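Local coordinates for protein D-alanyl-D-alanine carboxypeptidase (Mycobacterium tuberculosis H37Rv, PDB 4RYE) that probably trims the terminal D-alanine from peptidoglycan stem peptides, acting as a serine-type D,D-carboxypeptidase in mycobacterial cell-wall biogenesis, at residues H43-V51 with K208-F219. Numbering follows the deposited sequence.
Sequences HPPASTIKV and KTGYTNAARKTF
S47 and K50, the SxxK motif of the penicillin-binding protein/serine beta-lactamase fold, meet the KTG motif K208-G210 on the edge strand of the central antiparallel sheet. S47, inferred to form the acyl-ester intermediate, faces that strand: its CB lies 3.4 Å from T209 O. G210, having no side chain, lets the strand come up against the S47 backbone, with the two CA atoms 4.3 Å apart. A second close contact lies at T218, on the neighbouring strand, where T48 CG2 is 3.3 Å from T218 OG1. That hydroxyl, set between its own N and carbonyl carbon (chi1 59°), donates to P45 O at 2.9 Å, from above the carbonyl plane. Three donors converge on P45 O: T48 OG1, tilted 33° from that plane, and T48 N brace the turn, and T218 OG1 joins it to the sheet. A215 CB belongs to the tight part too, 3.3 Å from P44 O and also touching P44 CB and A46 CB, and V51 CG2 rests against K208 CB at 3.8 Å.

Looseness is confined to the outer corner, where P44 CG and A214 CB stand 4.3 Å apart, and to the side of Y211. There water 2 bridges S47 OG and Y211 N beside the exposed Y211, so this side is the more open one. Water 1 links P44 O to A215 O.

K208 bends at chi2 and chi4, which brings its NZ to T209 O in the carbonyl plane and to S102 OG, an active-site hydroxyl by similarity that also bonds S47 OG. K50, probably the proton acceptor, has further partners in N104 OD1 and S142 O; a bend at its last torsion (chi4 80°) carries NZ to S47 OG, 2.6 Å away.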
loop_
_atom_site.group_PDB
_atom_site.type_symbol
_atom_site.label_atom_id
_atom_site.label_comp_id
_atom_site.label_asym_id
_atom_site.label_seq_id
_atom_site.Cartn_x
_atom_site.Cartn_y
_atom_site.Cartn_z
ATOM N N HIS A 43 -12.884 -4.879 4.277
ATOM C CA HIS A 43 -13.239 -4.487 2.912
ATOM C C HIS A 43 -12.128 -4.998 1.997
ATOM O O HIS A 43 -11.039 -5.324 2.466
ATOM C CB HIS A 43 -13.357 -2.957 2.783
ATOM C CG HIS A 43 -14.548 -2.376 3.479
ATOM N ND1 HIS A 43 -15.844 -2.589 3.051
ATOM C CD2 HIS A 43 -14.640 -1.583 4.576
ATOM C CE1 HIS A 43 -16.679 -1.952 3.852
ATOM N NE2 HIS A 43 -15.976 -1.337 4.788
ATOM N N PRO A 44 -12.405 -5.099 0.693
ATOM C CA PRO A 44 -11.341 -5.502 -0.236
ATOM C C PRO A 44 -10.235 -4.452 -0.266
ATOM O O PRO A 44 -10.532 -3.256 -0.224
ATOM C CB PRO A 44 -12.065 -5.566 -1.589
ATOM C CG PRO A 44 -13.527 -5.833 -1.214
ATOM C CD PRO A 44 -13.727 -5.031 0.044
ATOM N N PRO A 45 -8.973 -4.893 -0.317
ATOM C CA PRO A 45 -7.840 -3.969 -0.241
ATOM C C PRO A 45 -7.389 -3.391 -1.582
ATOM O O PRO A 45 -6.677 -2.384 -1.582
ATOM C CB PRO A 45 -6.731 -4.857 0.316
ATOM C CG PRO A 45 -7.034 -6.216 -0.252
ATOM C CD PRO A 45 -8.548 -6.301 -0.187
ATOM N N ALA A 46 -7.792 -4.002 -2.696
ATOM C CA ALA A 46 -7.219 -3.660 -3.996
ATOM C C ALA A 46 -5.692 -3.616 -3.891
ATOM O O ALA A 46 -5.099 -4.402 -3.155
ATOM C CB ALA A 46 -7.771 -2.329 -4.514
ATOM N N SER A 47 -5.067 -2.678 -4.601
ATOM C CA SER A 47 -3.607 -2.647 -4.738
ATOM C C SER A 47 -2.843 -2.319 -3.453
ATOM O O SER A 47 -1.619 -2.421 -3.431
ATOM C CB SER A 47 -3.184 -1.673 -5.850
ATOM O OG SER A 47 -3.289 -2.261 -7.135
ATOM N N THR A 48 -3.529 -1.920 -2.387
ATOM C CA THR A 48 -2.812 -1.754 -1.119
ATOM C C THR A 48 -2.172 -3.070 -0.683
ATOM O O THR A 48 -1.147 -3.078 0.001
ATOM C CB THR A 48 -3.702 -1.214 0.016
ATOM O OG1 THR A 48 -4.795 -2.116 0.253
ATOM C CG2 THR A 48 -4.210 0.183 -0.321
ATOM N N ILE A 49 -2.771 -4.185 -1.097
ATOM C CA ILE A 49 -2.238 -5.501 -0.759
ATOM C C ILE A 49 -0.874 -5.749 -1.414
ATOM O O ILE A 49 -0.137 -6.639 -0.995
ATOM C CB ILE A 49 -3.230 -6.638 -1.115
ATOM C CG1 ILE A 49 -3.108 -7.804 -0.127
ATOM C CG2 ILE A 49 -3.005 -7.135 -2.535
ATOM C CD1 ILE A 49 -3.478 -7.456 1.299
ATOM N N LYS A 50 -0.520 -4.949 -2.421
ATOM C CA LYS A 50 0.823 -5.053 -3.012
ATOM C C LYS A 50 1.929 -4.762 -1.997
ATOM O O LYS A 50 3.059 -5.205 -2.167
ATOM C CB LYS A 50 0.971 -4.129 -4.231
ATOM C CG LYS A 50 0.183 -4.574 -5.473
ATOM C CD LYS A 50 0.391 -3.566 -6.602
ATOM C CE LYS A 50 -0.112 -4.076 -7.949
ATOM N NZ LYS A 50 -1.579 -3.921 -8.068
ATOM N N VAL A 51 1.616 -4.010 -0.949
ATOM C CA VAL A 51 2.590 -3.779 0.120
ATOM C C VAL A 51 2.936 -5.093 0.823
ATOM O O VAL A 51 4.097 -5.356 1.168
ATOM C CB VAL A 51 2.061 -2.757 1.158
ATOM C CG1 VAL A 51 3.071 -2.564 2.283
ATOM C CG2 VAL A 51 1.751 -1.413 0.489
ATOM N N LYS A 208 0.624 3.911 -0.799
ATOM C CA LYS A 208 0.196 3.025 -1.870
ATOM C C LYS A 208 -1.302 3.198 -2.052
ATOM O O LYS A 208 -2.051 3.120 -1.084
ATOM C CB LYS A 208 0.536 1.578 -1.511
ATOM C CG LYS A 208 0.256 0.590 -2.636
ATOM C CD LYS A 208 1.281 0.738 -3.752
ATOM C CE LYS A 208 0.864 -0.021 -4.998
ATOM N NZ LYS A 208 -0.348 0.573 -5.633
ATOM N N THR A 209 -1.734 3.464 -3.279
ATOM C CA THR A 209 -3.153 3.633 -3.580
ATOM C C THR A 209 -3.710 2.375 -4.220
ATOM O O THR A 209 -2.954 1.539 -4.710
ATOM C CB THR A 209 -3.354 4.736 -4.604
ATOM O OG1 THR A 209 -2.574 4.421 -5.766
ATOM C CG2 THR A 209 -2.906 6.067 -4.038
ATOM N N GLY A 210 -5.034 2.253 -4.239
ATOM C CA GLY A 210 -5.665 1.145 -4.936
ATOM C C GLY A 210 -7.085 1.438 -5.371
ATOM O O GLY A 210 -7.770 2.276 -4.779
ATOM N N TYR A 211 -7.536 0.746 -6.411
ATOM C CA TYR A 211 -8.938 0.806 -6.790
ATOM C C TYR A 211 -9.356 -0.474 -7.483
ATOM O O TYR A 211 -8.624 -1.003 -8.313
ATOM C CB TYR A 211 -9.237 1.994 -7.725
ATOM C CG TYR A 211 -10.694 2.015 -8.168
ATOM C CD1 TYR A 211 -11.665 2.628 -7.391
ATOM C CD2 TYR A 211 -11.100 1.383 -9.339
ATOM C CE1 TYR A 211 -12.991 2.630 -7.769
ATOM C CE2 TYR A 211 -12.428 1.379 -9.724
ATOM C CZ TYR A 211 -13.368 2.007 -8.935
ATOM O OH TYR A 211 -14.690 2.012 -9.310
ATOM N N THR A 212 -10.537 -0.965 -7.125
ATOM C CA THR A 212 -11.272 -1.926 -7.939
ATOM C C THR A 212 -12.733 -1.584 -7.740
ATOM O O THR A 212 -13.073 -0.800 -6.856
ATOM C CB THR A 212 -11.062 -3.403 -7.519
ATOM O OG1 THR A 212 -11.625 -3.612 -6.221
ATOM C CG2 THR A 212 -9.580 -3.806 -7.523
ATOM N N ASN A 213 -13.601 -2.178 -8.546
ATOM C CA ASN A 213 -15.028 -1.944 -8.400
ATOM C C ASN A 213 -15.518 -2.414 -7.025
ATOM O O ASN A 213 -16.319 -1.745 -6.378
ATOM C CB ASN A 213 -15.798 -2.639 -9.525
ATOM C CG ASN A 213 -17.193 -2.083 -9.700
ATOM O OD1 ASN A 213 -17.392 -0.866 -9.691
ATOM N ND2 ASN A 213 -18.173 -2.970 -9.847
ATOM N N ALA A 214 -15.014 -3.558 -6.572
ATOM C CA ALA A 214 -15.416 -4.113 -5.279
ATOM C C ALA A 214 -14.787 -3.386 -4.083
ATOM O O ALA A 214 -15.420 -3.251 -3.035
ATOM C CB ALA A 214 -15.104 -5.608 -5.220
ATOM N N ALA A 215 -13.542 -2.934 -4.232
ATOM C CA ALA A 215 -12.837 -2.254 -3.147
ATOM C C ALA A 215 -13.182 -0.779 -3.048
ATOM O O ALA A 215 -13.003 -0.163 -1.987
ATOM C CB ALA A 215 -11.329 -2.401 -3.321
ATOM N N ARG A 216 -13.647 -0.212 -4.156
ATOM C CA ARG A 216 -13.660 1.240 -4.331
ATOM C C ARG A 216 -12.235 1.772 -4.101
ATOM O O ARG A 216 -11.265 1.076 -4.419
ATOM C CB ARG A 216 -14.718 1.897 -3.433
ATOM C CG ARG A 216 -16.127 1.412 -3.777
ATOM C CD ARG A 216 -17.201 1.944 -2.852
ATOM N NE ARG A 216 -18.497 1.406 -3.254
ATOM C CZ ARG A 216 -19.669 1.792 -2.761
ATOM N NH1 ARG A 216 -19.723 2.733 -1.828
ATOM N NH2 ARG A 216 -20.786 1.231 -3.210
ATOM N N LYS A 217 -12.082 2.978 -3.567
ATOM C CA LYS A 217 -10.724 3.534 -3.426
ATOM C C LYS A 217 -10.086 3.138 -2.117
ATOM O O LYS A 217 -10.723 3.208 -1.065
ATOM C CB LYS A 217 -10.730 5.063 -3.536
ATOM C CG LYS A 217 -11.381 5.604 -4.800
ATOM C CD LYS A 217 -11.049 7.077 -5.001
ATOM C CE LYS A 217 -9.547 7.238 -5.148
ATOM N NZ LYS A 217 -9.149 8.566 -5.640
ATOM N N THR A 218 -8.822 2.720 -2.168
ATOM C CA THR A 218 -8.081 2.430 -0.943
ATOM C C THR A 218 -6.749 3.185 -0.925
ATOM O O THR A 218 -6.223 3.576 -1.968
ATOM C CB THR A 218 -7.819 0.920 -0.768
ATOM O OG1 THR A 218 -7.067 0.437 -1.889
ATOM C CG2 THR A 218 -9.132 0.137 -0.666
ATOM N N PHE A 219 -6.193 3.366 0.262
ATOM C CA PHE A 219 -4.907 4.017 0.393
ATOM C C PHE A 219 -4.322 3.695 1.747
ATOM O O PHE A 219 -5.047 3.592 2.744
ATOM C CB PHE A 219 -5.039 5.540 0.237
ATOM C CG PHE A 219 -3.749 6.286 0.478
ATOM C CD1 PHE A 219 -2.787 6.367 -0.517
ATOM C CD2 PHE A 219 -3.501 6.901 1.697
ATOM C CE1 PHE A 219 -1.594 7.048 -0.305
ATOM C CE2 PHE A 219 -2.311 7.579 1.923
ATOM C CZ PHE A 219 -1.356 7.654 0.920
HETATM O O HOH W 1 -12.097 -1.177 0.346
HETATM O O HOH W 2 -6.039 -1.906 -7.424
#